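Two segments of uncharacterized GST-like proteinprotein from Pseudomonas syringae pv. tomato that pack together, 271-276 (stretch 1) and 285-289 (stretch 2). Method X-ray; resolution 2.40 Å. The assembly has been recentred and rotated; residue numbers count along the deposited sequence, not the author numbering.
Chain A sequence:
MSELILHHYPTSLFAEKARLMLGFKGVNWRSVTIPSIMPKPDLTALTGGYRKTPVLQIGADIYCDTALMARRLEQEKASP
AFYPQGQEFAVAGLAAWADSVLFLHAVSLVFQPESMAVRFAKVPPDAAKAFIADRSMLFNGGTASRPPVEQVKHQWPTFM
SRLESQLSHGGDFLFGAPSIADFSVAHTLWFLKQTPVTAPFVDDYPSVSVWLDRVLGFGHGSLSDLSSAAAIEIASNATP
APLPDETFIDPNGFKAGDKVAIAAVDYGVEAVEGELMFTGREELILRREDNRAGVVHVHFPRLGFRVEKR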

ATOM      1  N   ALA A 271     -15.704  32.542  28.182  1.00 24.03           N
ATOM      2  CA  ALA A 271     -16.737  31.830  28.896  1.00 23.24           C
ATOM      3  C   ALA A 271     -18.015  31.921  28.114  1.00 22.84           C
ATOM      4  O   ALA A 271     -18.208  32.860  27.383  1.00 23.09           O
ATOM      5  CB  ALA A 271     -16.915  32.391  30.241  1.00 23.08           C
ATOM      6  N   VAL A 272     -18.889  30.944  28.259  1.00 21.99           N
ATOM      7  CA  VAL A 272     -20.119  30.962  27.512  1.00 21.19           C
ATOM      8  C   VAL A 272     -21.303  31.000  28.432  1.00 21.27           C
ATOM      9  O   VAL A 272     -21.412  30.192  29.313  1.00 20.74           O
ATOM     10  CB  VAL A 272     -20.232  29.749  26.643  1.00 21.11           C
ATOM     11  CG1 VAL A 272     -21.525  29.753  25.945  1.00 20.32           C
ATOM     12  CG2 VAL A 272     -19.142  29.722  25.666  1.00 20.35           C
ATOM     13  N   GLU A 273     -22.194  31.951  28.212  1.00 21.42           N
ATOM     14  CA  GLU A 273     -23.292  32.194  29.118  1.00 21.78           C
ATOM     15  C   GLU A 273     -24.625  31.731  28.597  1.00 22.21           C
ATOM     16  O   GLU A 273     -24.875  31.756  27.428  1.00 22.53           O
ATOM     17  CB  GLU A 273     -23.353  33.659  29.463  1.00 21.81           C
ATOM     18  N   GLY A 274     -25.488  31.289  29.480  1.00 22.76           N
ATOM     19  CA  GLY A 274     -26.732  30.731  29.029  1.00 23.74           C
ATOM     20  C   GLY A 274     -27.509  30.079  30.127  1.00 24.39           C
ATOM     21  O   GLY A 274     -27.220  30.234  31.273  1.00 25.06           O
ATOM     22  N   GLU A 275     -28.492  29.300  29.757  1.00 24.95           N
ATOM     23  CA  GLU A 275     -29.300  28.631  30.735  1.00 25.66           C
ATOM     24  C   GLU A 275     -28.979  27.174  30.718  1.00 25.24           C
ATOM     25  O   GLU A 275     -29.078  26.539  29.714  1.00 25.15           O
ATOM     26  CB  GLU A 275     -30.771  28.836  30.406  1.00 25.85           C
ATOM     27  CG  GLU A 275     -31.744  28.273  31.401  1.00 28.44           C
ATOM     28  CD  GLU A 275     -33.154  28.267  30.876  1.00 32.66           C
ATOM     29  OE1 GLU A 275     -33.913  27.359  31.208  1.00 34.80           O
ATOM     30  OE2 GLU A 275     -33.515  29.164  30.119  1.00 34.48           O
ATOM     31  N   LEU A 276     -28.633  26.645  31.870  1.00 25.30           N
ATOM     32  CA  LEU A 276     -28.221  25.286  31.967  1.00 25.08           C
ATOM     33  C   LEU A 276     -29.429  24.461  31.715  1.00 24.78           C
ATOM     34  O   LEU A 276     -30.394  24.595  32.395  1.00 25.46           O
ATOM     35  CB  LEU A 276     -27.748  25.043  33.383  1.00 24.87           C
ATOM     36  CG  LEU A 276     -26.998  23.764  33.658  1.00 25.45           C
ATOM     37  CD1 LEU A 276     -27.920  22.704  33.988  1.00 25.58           C
ATOM     38  CD2 LEU A 276     -26.166  23.360  32.486  1.00 27.03           C
ATOM     39  N   ILE A 285     -25.358  20.857  29.136  1.00 24.52           N
ATOM     40  CA  ILE A 285     -25.994  21.520  28.019  1.00 24.60           C
ATOM     41  C   ILE A 285     -26.490  22.917  28.339  1.00 24.92           C
ATOM     42  O   ILE A 285     -27.161  23.138  29.304  1.00 24.81           O
ATOM     43  CB  ILE A 285     -27.143  20.718  27.507  1.00 24.51           C
ATOM     44  CG1 ILE A 285     -26.740  19.276  27.386  1.00 24.70           C
ATOM     45  CG2 ILE A 285     -27.516  21.172  26.170  1.00 24.42           C
ATOM     46  CD1 ILE A 285     -27.633  18.515  26.564  1.00 23.79           C
ATOM     47  N   LEU A 286     -26.200  23.842  27.477  1.00 24.91           N
ATOM     48  CA  LEU A 286     -26.565  25.156  27.796  1.00 25.50           C
ATOM     49  C   LEU A 286     -27.284  25.792  26.626  1.00 25.52           C
ATOM     50  O   LEU A 286     -26.944  25.570  25.492  1.00 25.05           O
ATOM     51  CB  LEU A 286     -25.318  25.859  28.289  1.00 25.60           C
ATOM     52  CG  LEU A 286     -25.039  27.315  28.168  1.00 24.95           C
ATOM     53  CD1 LEU A 286     -23.642  27.560  28.601  1.00 24.68           C
ATOM     54  CD2 LEU A 286     -25.221  27.634  26.737  1.00 24.40           C
ATOM     55  N   ARG A 287     -28.336  26.530  26.946  1.00 25.63           N
ATOM     56  CA  ARG A 287     -29.213  27.151  25.983  1.00 25.95           C
ATOM     57  C   ARG A 287     -28.852  28.604  25.873  1.00 25.78           C
ATOM     58  O   ARG A 287     -28.680  29.253  26.846  1.00 25.94           O
ATOM     59  CB  ARG A 287     -30.665  26.993  26.406  1.00 26.13           C
ATOM     60  CG  ARG A 287     -31.683  27.532  25.434  1.00 26.85           C
ATOM     61  CD  ARG A 287     -32.916  28.037  26.145  1.00 29.05           C
ATOM     62  NE  ARG A 287     -34.132  27.857  25.367  1.00 30.91           N
ATOM     63  CZ  ARG A 287     -34.879  28.852  24.896  1.00 32.37           C
ATOM     64  NH1 ARG A 287     -34.552  30.109  25.110  1.00 32.36           N
ATOM     65  NH2 ARG A 287     -35.961  28.586  24.200  1.00 32.14           N
ATOM     66  N   ARG A 288     -28.691  29.094  24.664  1.00 25.83           N
ATOM     67  CA  ARG A 288     -28.457  30.499  24.439  1.00 25.76           C
ATOM     68  C   ARG A 288     -29.164  30.921  23.183  1.00 26.09           C
ATOM     69  O   ARG A 288     -29.431  30.116  22.346  1.00 26.16           O
ATOM     70  CB  ARG A 288     -26.975  30.794  24.334  1.00 25.34           C
ATOM     71  CG  ARG A 288     -26.252  29.931  23.380  1.00 25.52           C
ATOM     72  CD  ARG A 288     -24.840  30.338  23.256  1.00 25.31           C
ATOM     73  NE  ARG A 288     -24.701  31.634  22.647  1.00 25.51           N
ATOM     74  CZ  ARG A 288     -24.622  31.834  21.346  1.00 24.39           C
ATOM     75  NH1 ARG A 288     -24.651  30.825  20.521  1.00 21.73           N
ATOM     76  NH2 ARG A 288     -24.486  33.048  20.884  1.00 24.55           N
ATOM     77  N   GLU A 289     -29.472  32.197  23.059  1.00 26.63           N
ATOM     78  CA  GLU A 289     -30.167  32.688  21.890  1.00 27.18           C
ATOM     79  C   GLU A 289     -29.298  33.682  21.162  1.00 27.30           C
ATOM     80  O   GLU A 289     -28.819  34.602  21.750  1.00 27.52           O
ATOM     81  CB  GLU A 289     -31.476  33.329  22.322  1.00 27.34           C
ATOM     82  CG  GLU A 289     -32.334  33.862  21.208  1.00 29.30           C
ATOM     83  CD  GLU A 289     -33.757  34.142  21.645  1.00 32.22           C
ATOM     84  OE1 GLU A 289     -34.003  34.233  22.857  1.00 33.91           O
ATOM     85  OE2 GLU A 289     -34.630  34.267  20.775  1.00 32.86           O
TER

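What does Ile 285 bring to the pairing? Mainly its backbone. Its CA-to-CB bond points sideways to stretch 1, and its side chain comes no nearer than 5.7 Å, from Ile 285 CB to Leu 276 CD2. Ile 285 O, however, lies 3.3 Å from Leu 276 CD2 and accepts a CA-H...O contact from Leu 276 CA at 3.6 Å. Such contacts are weak, yet they are typical where two antiparallel strands run side by side.

How does Leu 286 fit against stretch 1? It pairs with Leu 276 as an antiparallel, non-hydrogen-bonded bridge, the two CA atoms 4.5 Å apart and both side chains on the same face of the sheet. Its isobutyl group reaches back along stretch 1: Leu 286 CD1 comes within 4.0 Å of Val 272 CG1, an apolar contact between buried residues, and Leu 286 CG lies 3.9 Å from Gly 274 CA. The glycine matters here, because an ideal CB on Gly 274 would sit 2.7 Å from Leu 286 CD2 and 2.5 Å from Arg 287 O, a clash with each.

What locks the strands in register? Arg 287 and Glu 275 exchange two nearly straight backbone hydrogen bonds. Glu 275 N donates to Arg 287 O at 2.9 Å, and Arg 287 N donates to Glu 275 O, also at 2.9 Å. Their side chains share the other face of the sheet from the leucines. Despite opposite charges they form no salt bridge: the closest side-chain approach is Glu 275 OE2 to Arg 287 CD, 4.2 Å, and the nearest guanidinium nitrogen, Arg 287 NE, stays 5.0 Å from Glu 275 OE2.

Does the contact continue beyond this pair? It thins at Arg 288, whose aliphatic portion still packs against stretch 1, with CB 3.9 Å from Glu 273 O and CD 4.3 Å from Val 272 CG1. Its guanidinium hydrogen-bonds elsewhere in the structure. Glu 289 makes no contact with stretch 1.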